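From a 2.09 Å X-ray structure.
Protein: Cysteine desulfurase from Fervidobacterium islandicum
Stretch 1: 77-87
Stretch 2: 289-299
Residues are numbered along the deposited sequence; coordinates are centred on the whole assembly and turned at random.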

# COMPACT_ATOMS: atom_id res chain seq x y z
N VAL A 77 -6.30 8.92 -16.22
CA VAL A 77 -7.33 9.96 -15.99
C VAL A 77 -8.12 9.69 -14.70
O VAL A 77 -8.29 10.57 -13.87
CB VAL A 77 -8.25 10.07 -17.24
CG1 VAL A 77 -9.49 10.87 -16.99
CG2 VAL A 77 -7.48 10.65 -18.43
N ALA A 78 -8.52 8.45 -14.48
CA ALA A 78 -9.31 8.13 -13.30
C ALA A 78 -8.50 8.37 -12.04
O ALA A 78 -9.03 8.92 -11.06
CB ALA A 78 -9.88 6.71 -13.36
N TYR A 79 -7.23 7.98 -12.05
CA TYR A 79 -6.34 8.18 -10.89
C TYR A 79 -6.14 9.66 -10.57
O TYR A 79 -6.24 10.08 -9.41
CB TYR A 79 -4.99 7.50 -11.13
CG TYR A 79 -4.02 7.51 -10.00
CD1 TYR A 79 -4.11 6.60 -8.92
CD2 TYR A 79 -2.90 8.37 -10.03
CE1 TYR A 79 -3.14 6.62 -7.90
CE2 TYR A 79 -1.93 8.37 -9.02
CZ TYR A 79 -2.08 7.50 -7.94
OH TYR A 79 -1.09 7.57 -6.99
N GLU A 80 -5.79 10.46 -11.56
CA GLU A 80 -5.65 11.91 -11.30
C GLU A 80 -7.00 12.57 -10.90
O GLU A 80 -6.99 13.46 -10.11
CB GLU A 80 -5.11 12.63 -12.51
CG GLU A 80 -3.63 12.35 -12.92
CD GLU A 80 -2.72 11.35 -12.13
OE1 GLU A 80 -2.00 11.69 -11.04
OE2 GLU A 80 -2.58 10.22 -12.77
N GLN A 81 -8.14 12.12 -11.45
CA GLN A 81 -9.46 12.58 -11.00
C GLN A 81 -9.64 12.26 -9.51
O GLN A 81 -10.14 13.10 -8.77
CB GLN A 81 -10.60 12.01 -11.82
CG GLN A 81 -10.64 12.65 -13.24
CD GLN A 81 -11.70 12.03 -14.16
OE1 GLN A 81 -12.11 10.88 -13.99
NE2 GLN A 81 -12.14 12.79 -15.14
N ALA A 82 -9.18 11.07 -9.07
CA ALA A 82 -9.30 10.74 -7.65
C ALA A 82 -8.48 11.70 -6.77
O ALA A 82 -8.96 12.10 -5.71
CB ALA A 82 -8.92 9.30 -7.40
N ARG A 83 -7.26 12.05 -7.21
CA ARG A 83 -6.41 12.95 -6.46
C ARG A 83 -7.16 14.28 -6.24
O ARG A 83 -7.12 14.89 -5.13
CB ARG A 83 -5.08 13.21 -7.18
CG ARG A 83 -4.05 13.95 -6.33
CD ARG A 83 -2.82 14.43 -7.10
NE ARG A 83 -2.19 13.35 -7.87
CZ ARG A 83 -1.43 12.37 -7.37
NH1 ARG A 83 -1.15 12.28 -6.06
NH2 ARG A 83 -0.92 11.45 -8.19
N GLU A 84 -7.82 14.72 -7.30
CA GLU A 84 -8.58 15.97 -7.25
C GLU A 84 -9.79 15.93 -6.29
O GLU A 84 -10.08 16.90 -5.56
CB GLU A 84 -8.91 16.40 -8.69
CG GLU A 84 -9.89 17.58 -8.83
CD GLU A 84 -9.31 18.99 -8.53
OE1 GLU A 84 -9.98 19.99 -8.93
OE2 GLU A 84 -8.21 19.12 -7.92
N LYS A 85 -10.50 14.83 -6.28
CA LYS A 85 -11.60 14.67 -5.32
C LYS A 85 -11.11 14.75 -3.88
O LYS A 85 -11.77 15.36 -3.03
CB LYS A 85 -12.33 13.37 -5.52
CG LYS A 85 -12.95 13.22 -6.89
CD LYS A 85 -13.53 11.81 -7.06
CE LYS A 85 -14.00 11.55 -8.50
NZ LYS A 85 -14.62 10.23 -8.71
N VAL A 86 -9.92 14.19 -3.61
CA VAL A 86 -9.37 14.22 -2.26
C VAL A 86 -8.93 15.68 -1.94
O VAL A 86 -9.13 16.18 -0.84
CB VAL A 86 -8.19 13.22 -2.10
CG1 VAL A 86 -7.42 13.49 -0.85
CG2 VAL A 86 -8.68 11.78 -2.17
N ALA A 87 -8.28 16.33 -2.90
CA ALA A 87 -7.85 17.71 -2.71
C ALA A 87 -9.10 18.58 -2.44
O ALA A 87 -9.07 19.37 -1.52
CB ALA A 87 -7.08 18.22 -3.95
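Stretch 2, residues 289-299: HITGAVGLGYT

Stretch 2 lies on stretch 1 as a second helix. His-289 occupies the N-cap position and residues 290-299 are helical, with phi between -53° and -75° and psi between -27° and -51°; the i+4 to i backbone bonds run from Ala-293 N to His-289 O (2.8 Å) through Thr-299 N to Gly-295 O (2.9 Å). The N-to-C directions of the two helices differ by 46°, so they run broadly the same way, and their axes approach to 8.2 Å, a spacing consistent with the small residues, Ala-82 and Gly-297, where the backbones come nearest.

Along stretch 1, Ala-78 comes first: its CB points toward stretch 2 and lies 4.0 Å from Val-294 CG2. The CA-to-CB bond of Tyr-79 points sideways to stretch 2, but the end of the side chain, with chi1 in t (-175°), comes nearer, with CD1 3.9 Å from Ile-290 CA and CE1 3.6 Å from Ala-293 CB. Both neighbours meet the ring obliquely.

One turn on, Ala-82 marks the register, its CA 4.6 Å from Gly-297 CA. Its CB is 3.3 Å from Ala-293 O and 3.9 Å from Val-294 CA, so the methyl packs directly on backbone. Gly-297 has no side chain to hold the helices apart; an ideal CB there would lie only 3.2 Å from Ala-82 CB and 3.3 Å from Lys-85 CD.

The CB of Lys-85 points toward stretch 2, and the chain is extended, with chi2 to chi4 all t, placing CD 3.5 Å from Gly-297 O and NZ 3.6 Å from Tyr-298 CE1. No direct hydrogen bond joins the stretches. Instead, a water accepts from Lys-85 NZ (2.9 Å) and donates to Val-294 O (2.9 Å). Val-86 closes the contact, its CG2 4.0 Å from Leu-296 CD2. Together the two stretches bury 448 Å², summed over both sides.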

# COMPACT_ATOMS: atom_id res chain seq x y z
N HIS A 289 -1.37 2.26 -5.25
CA HIS A 289 -2.62 1.51 -5.16
C HIS A 289 -3.66 2.19 -6.03
O HIS A 289 -4.57 2.88 -5.54
CB HIS A 289 -3.08 1.33 -3.71
CG HIS A 289 -4.29 0.46 -3.53
ND1 HIS A 289 -4.84 -0.26 -4.57
CD2 HIS A 289 -5.00 0.14 -2.42
CE1 HIS A 289 -5.83 -1.00 -4.08
NE2 HIS A 289 -5.98 -0.72 -2.80
N ILE A 290 -3.52 1.97 -7.33
CA ILE A 290 -4.25 2.71 -8.33
C ILE A 290 -5.75 2.56 -8.08
O ILE A 290 -6.47 3.54 -8.03
CB ILE A 290 -3.95 2.23 -9.77
CG1 ILE A 290 -2.45 2.44 -10.12
CG2 ILE A 290 -4.80 2.94 -10.79
CD1 ILE A 290 -2.11 1.59 -11.34
N THR A 291 -6.22 1.33 -7.89
CA THR A 291 -7.62 1.14 -7.73
C THR A 291 -8.10 1.60 -6.35
O THR A 291 -9.28 1.97 -6.17
CB THR A 291 -7.96 -0.35 -7.96
OG1 THR A 291 -7.54 -0.71 -9.30
CG2 THR A 291 -9.46 -0.55 -7.76
N GLY A 292 -7.21 1.56 -5.35
CA GLY A 292 -7.55 2.04 -3.99
C GLY A 292 -7.77 3.55 -3.99
O GLY A 292 -8.71 4.06 -3.36
N ALA A 293 -6.91 4.25 -4.71
CA ALA A 293 -7.06 5.69 -4.90
C ALA A 293 -8.42 6.04 -5.61
O ALA A 293 -9.18 6.85 -5.15
CB ALA A 293 -5.92 6.21 -5.68
N VAL A 294 -8.69 5.38 -6.73
CA VAL A 294 -9.93 5.56 -7.47
C VAL A 294 -11.13 5.24 -6.57
O VAL A 294 -12.10 5.97 -6.54
CB VAL A 294 -9.95 4.69 -8.75
CG1 VAL A 294 -11.32 4.71 -9.45
CG2 VAL A 294 -8.95 5.20 -9.74
N GLY A 295 -11.05 4.13 -5.85
CA GLY A 295 -12.06 3.75 -4.85
C GLY A 295 -12.26 4.76 -3.77
O GLY A 295 -13.40 5.06 -3.38
N LEU A 296 -11.18 5.30 -3.24
CA LEU A 296 -11.28 6.36 -2.26
C LEU A 296 -12.04 7.58 -2.81
O LEU A 296 -12.85 8.20 -2.12
CB LEU A 296 -9.92 6.77 -1.72
CG LEU A 296 -9.88 7.88 -0.67
CD1 LEU A 296 -10.66 7.45 0.56
CD2 LEU A 296 -8.49 8.21 -0.27
N GLY A 297 -11.70 7.95 -4.02
CA GLY A 297 -12.41 9.00 -4.76
C GLY A 297 -13.91 8.72 -4.84
O GLY A 297 -14.71 9.61 -4.59
N TYR A 298 -14.28 7.48 -5.14
CA TYR A 298 -15.68 7.11 -5.19
C TYR A 298 -16.36 7.09 -3.82
O TYR A 298 -17.55 7.41 -3.74
CB TYR A 298 -15.85 5.77 -5.87
CG TYR A 298 -15.55 5.79 -7.36
CD1 TYR A 298 -15.94 6.85 -8.17
CD2 TYR A 298 -14.95 4.71 -7.97
CE1 TYR A 298 -15.68 6.84 -9.52
CE2 TYR A 298 -14.68 4.70 -9.33
CZ TYR A 298 -15.04 5.77 -10.08
OH TYR A 298 -14.78 5.70 -11.43
N THR A 299 -15.62 6.75 -2.76
CA THR A 299 -16.08 6.90 -1.39
C THR A 299 -16.39 8.33 -1.02
O THR A 299 -17.46 8.64 -0.45
CB THR A 299 -15.02 6.30 -0.44
OG1 THR A 299 -14.77 4.94 -0.85
CG2 THR A 299 -15.42 6.34 0.95
O HOH W 1 -12.47 8.42 -7.98